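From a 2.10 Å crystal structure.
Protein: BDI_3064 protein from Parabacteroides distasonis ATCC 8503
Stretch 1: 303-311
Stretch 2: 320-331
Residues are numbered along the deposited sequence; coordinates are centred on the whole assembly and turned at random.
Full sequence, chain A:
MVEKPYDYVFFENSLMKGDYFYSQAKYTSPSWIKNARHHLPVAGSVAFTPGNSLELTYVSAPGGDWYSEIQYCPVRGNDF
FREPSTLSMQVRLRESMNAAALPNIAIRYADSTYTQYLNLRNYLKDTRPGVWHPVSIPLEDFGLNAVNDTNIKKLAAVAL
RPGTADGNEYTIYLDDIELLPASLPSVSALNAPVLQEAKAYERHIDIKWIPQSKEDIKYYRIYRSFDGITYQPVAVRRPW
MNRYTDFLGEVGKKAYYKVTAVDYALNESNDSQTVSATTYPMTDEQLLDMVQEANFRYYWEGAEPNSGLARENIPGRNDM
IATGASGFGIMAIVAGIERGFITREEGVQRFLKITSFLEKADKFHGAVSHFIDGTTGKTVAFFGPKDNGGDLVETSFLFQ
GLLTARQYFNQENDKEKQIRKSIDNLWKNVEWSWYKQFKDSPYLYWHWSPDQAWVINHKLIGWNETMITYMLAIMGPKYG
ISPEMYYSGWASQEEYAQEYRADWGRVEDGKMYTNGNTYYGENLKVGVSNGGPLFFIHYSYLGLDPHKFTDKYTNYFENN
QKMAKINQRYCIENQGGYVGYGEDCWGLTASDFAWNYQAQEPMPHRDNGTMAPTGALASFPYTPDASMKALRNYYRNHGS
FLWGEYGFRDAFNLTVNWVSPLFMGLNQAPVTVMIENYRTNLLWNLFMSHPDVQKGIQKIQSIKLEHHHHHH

Stretch 1 (303-311) AEPNSGLAR
Stretch 2 (320-331) MIATGASGFGIM

Three residues carry most of this contact: Ile321, Ala310 and Leu309. The contact buries 422 Å² in all, both sides summed, and these three residues contribute the most. The first stretch is a compact turn that straightens into an extended tail at Leu309 to Arg311; the second is a short strand, 320-322, that runs straight into a helix beginning at Thr323. The tail lies over the junction of strand and helix, with Arg311 paired to Ile321 (CA to CA 4.2 Å, a single beta bridge) and Ala310 set against Ser326 (4.6 Å between CA atoms).

Ala310 is fastened through both its backbone N and its carbonyl O. With phi/psi of -85/128, its carbonyl O accepts from Ala322 N at 2.8 Å (N-H...O 159°), while its N donates to Ser326 OG at 2.9 Å (152°). Ala310 O also receives a CA-H...O contact from Ile321 CA at 3.1 Å, and a second such contact joins Arg311 CA to Met320 O at 3.5 Å. Ser326, chi1 m, suits its place because its short hydroxyl works in both directions: OG donates to Ala322 O at 2.6 Å, one turn back at the N-cap residue, and accepts from the tail. One serine thus ties the first turn of the helix to the neighbouring backbone.

The tail packs close to the helix where the residues are small. Ala310 CB lies 4.2 Å from Ala325 CB and 3.8 Å from Ala325 O. At Gly329, a modelled CB would point toward the tail and lie 3.9 Å from Ala310 CB, a normal contact; the crowding it would meet, from Ala325 O at 3.3 Å, comes from within the helix.

Ile321, in strand conformation (-101/150), has chi1 p and chi2 off-well at 96°. Its CG2 reaches the turn, 3.3 Å from Glu304 CB, 3.5 Å from Ser307 OG and 3.6 Å from Leu309 O; its CD1 meets Leu309 CD1 at 3.7 Å. One branch, CG2, thus packs against the turn and the other ends in CD1 against Leu309. Leu309 (-106/175; chi1 m, chi2 t) points its CA-to-CB bond toward the second stretch. Its CB is 3.4 Å from Ser326 OG, and its CD2 reaches Ile330 CD1 at 4.1 Å; Ile330, chi1 m and chi2 t, starts sideways but brings its end nearer.

The turn that presents these groups is held from within. Glu304 (t, m, chi3 -59°) turns its carboxylate forward to Asn306 and Ser307: OE1 accepts from Ser307 OG at 2.5 Å and Ser307 N at 2.6 Å, OE2 from Asn306 ND2 at 2.7 Å and Asn306 N at 3.0 Å. Ser307 OG, chi1 p, also accepts from Leu309 N at 3.1 Å. Backbone bonds from Gly308 N to Glu304 O (2.8 Å) and Glu304 N to Leu309 O (2.9 Å) close the loop. Residues 305-307 have helical angles, then Gly308 takes 78/8, where a CB would jam against the preceding carbonyl.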

# COMPACT_ATOMS: atom_id res chain seq x y z
N ALA A 303 -0.17 8.34 -10.48
CA ALA A 303 -1.27 7.77 -11.25
C ALA A 303 -0.74 6.95 -12.41
O ALA A 303 0.33 7.23 -12.96
CB ALA A 303 -2.19 8.85 -11.77
N GLU A 304 -1.48 5.90 -12.75
CA GLU A 304 -1.31 5.22 -14.02
C GLU A 304 -1.49 6.33 -15.06
O GLU A 304 -2.54 6.97 -15.06
CB GLU A 304 -2.35 4.09 -14.15
CG GLU A 304 -2.20 3.18 -15.34
CD GLU A 304 -2.40 3.89 -16.64
OE1 GLU A 304 -3.50 4.47 -16.84
OE2 GLU A 304 -1.44 3.89 -17.46
N PRO A 305 -0.45 6.62 -15.89
CA PRO A 305 -0.45 7.83 -16.74
C PRO A 305 -1.49 7.88 -17.85
O PRO A 305 -1.90 8.95 -18.24
CB PRO A 305 0.97 7.87 -17.33
CG PRO A 305 1.48 6.48 -17.21
CD PRO A 305 0.83 5.89 -15.99
N ASN A 306 -1.95 6.74 -18.35
CA ASN A 306 -2.88 6.77 -19.49
C ASN A 306 -4.26 7.13 -19.00
O ASN A 306 -4.90 8.02 -19.54
CB ASN A 306 -2.85 5.45 -20.26
CG ASN A 306 -1.46 5.14 -20.79
OD1 ASN A 306 -1.14 5.44 -21.94
ND2 ASN A 306 -0.62 4.55 -19.95
N SER A 307 -4.68 6.51 -17.90
CA SER A 307 -6.00 6.75 -17.29
C SER A 307 -6.04 7.96 -16.38
O SER A 307 -7.10 8.57 -16.20
CB SER A 307 -6.43 5.53 -16.46
OG SER A 307 -5.47 5.25 -15.46
N GLY A 308 -4.91 8.28 -15.76
CA GLY A 308 -4.90 9.28 -14.70
C GLY A 308 -5.42 8.76 -13.36
O GLY A 308 -5.55 9.51 -12.41
N LEU A 309 -5.65 7.45 -13.28
CA LEU A 309 -6.32 6.85 -12.15
C LEU A 309 -5.36 6.09 -11.25
O LEU A 309 -4.15 5.97 -11.53
CB LEU A 309 -7.44 5.98 -12.66
CG LEU A 309 -8.66 6.77 -13.17
CD1 LEU A 309 -9.75 5.76 -13.51
CD2 LEU A 309 -9.18 7.81 -12.20
N ALA A 310 -5.90 5.61 -10.14
CA ALA A 310 -5.10 5.12 -9.05
C ALA A 310 -4.71 3.69 -9.26
O ALA A 310 -5.55 2.84 -9.47
CB ALA A 310 -5.85 5.25 -7.73
N ARG A 311 -3.42 3.44 -9.13
CA ARG A 311 -2.96 2.10 -9.12
C ARG A 311 -3.42 1.39 -7.86
O ARG A 311 -3.62 2.00 -6.82
CB ARG A 311 -1.43 2.09 -9.28
CG ARG A 311 -1.10 2.44 -10.71
CD ARG A 311 0.30 2.11 -11.11
NE ARG A 311 1.08 3.31 -11.07
CZ ARG A 311 1.74 3.89 -12.07
NH1 ARG A 311 1.80 3.38 -13.30
NH2 ARG A 311 2.39 5.00 -11.80
N MET A 320 -2.47 -1.48 -13.91
CA MET A 320 -3.76 -1.79 -13.37
C MET A 320 -4.18 -0.74 -12.39
O MET A 320 -3.50 -0.50 -11.40
CB MET A 320 -3.72 -3.15 -12.68
CG MET A 320 -5.06 -3.65 -12.26
SD MET A 320 -4.85 -5.23 -11.42
CE MET A 320 -4.19 -4.69 -9.84
N ILE A 321 -5.33 -0.13 -12.66
CA ILE A 321 -5.96 0.80 -11.74
C ILE A 321 -7.08 0.14 -10.98
O ILE A 321 -7.68 -0.83 -11.44
CB ILE A 321 -6.38 2.12 -12.40
CG1 ILE A 321 -7.48 1.96 -13.45
CG2 ILE A 321 -5.16 2.80 -12.97
CD1 ILE A 321 -8.87 2.22 -12.93
N ALA A 322 -7.28 0.62 -9.76
CA ALA A 322 -8.35 0.15 -8.89
C ALA A 322 -9.38 1.26 -8.91
O ALA A 322 -9.06 2.41 -8.66
CB ALA A 322 -7.83 -0.09 -7.49
N THR A 323 -10.62 0.91 -9.26
CA THR A 323 -11.63 1.91 -9.47
C THR A 323 -12.12 2.53 -8.18
O THR A 323 -12.41 3.72 -8.17
CB THR A 323 -12.81 1.29 -10.21
OG1 THR A 323 -13.19 0.10 -9.54
CG2 THR A 323 -12.38 0.98 -11.63
N GLY A 324 -12.23 1.76 -7.11
CA GLY A 324 -12.61 2.34 -5.81
C GLY A 324 -11.57 3.31 -5.25
O GLY A 324 -11.90 4.44 -4.86
N ALA A 325 -10.32 2.87 -5.22
CA ALA A 325 -9.21 3.71 -4.84
C ALA A 325 -9.13 4.94 -5.73
O ALA A 325 -8.69 6.01 -5.31
CB ALA A 325 -7.93 2.92 -4.96
N SER A 326 -9.52 4.77 -6.98
CA SER A 326 -9.51 5.86 -7.93
C SER A 326 -10.52 6.91 -7.58
O SER A 326 -10.26 8.10 -7.71
CB SER A 326 -9.73 5.35 -9.35
OG SER A 326 -8.58 4.67 -9.78
N GLY A 327 -11.68 6.47 -7.13
CA GLY A 327 -12.69 7.38 -6.60
C GLY A 327 -12.15 8.14 -5.40
O GLY A 327 -12.34 9.37 -5.29
N PHE A 328 -11.46 7.43 -4.51
CA PHE A 328 -10.88 8.08 -3.34
C PHE A 328 -9.86 9.11 -3.82
O PHE A 328 -9.82 10.22 -3.30
CB PHE A 328 -10.20 7.10 -2.41
CG PHE A 328 -11.09 5.95 -1.93
CD1 PHE A 328 -12.47 6.00 -2.01
CD2 PHE A 328 -10.49 4.83 -1.37
CE1 PHE A 328 -13.25 4.94 -1.54
CE2 PHE A 328 -11.26 3.77 -0.91
CZ PHE A 328 -12.64 3.83 -1.01
N GLY A 329 -9.07 8.73 -4.82
CA GLY A 329 -7.98 9.52 -5.30
C GLY A 329 -8.44 10.76 -6.02
O GLY A 329 -7.87 11.82 -5.90
N ILE A 330 -9.49 10.58 -6.79
CA ILE A 330 -10.23 11.66 -7.41
C ILE A 330 -10.55 12.74 -6.39
O ILE A 330 -10.34 13.93 -6.64
CB ILE A 330 -11.50 11.08 -8.08
CG1 ILE A 330 -11.11 10.60 -9.48
CG2 ILE A 330 -12.66 12.06 -8.11
CD1 ILE A 330 -12.15 9.69 -10.11
N MET A 331 -11.00 12.30 -5.23
CA MET A 331 -11.31 13.20 -4.12
C MET A 331 -10.06 13.81 -3.50
O MET A 331 -10.07 14.99 -3.20
CB MET A 331 -12.16 12.50 -3.07
CG MET A 331 -13.49 12.14 -3.67
SD MET A 331 -14.31 10.91 -2.68
CE MET A 331 -15.20 12.04 -1.67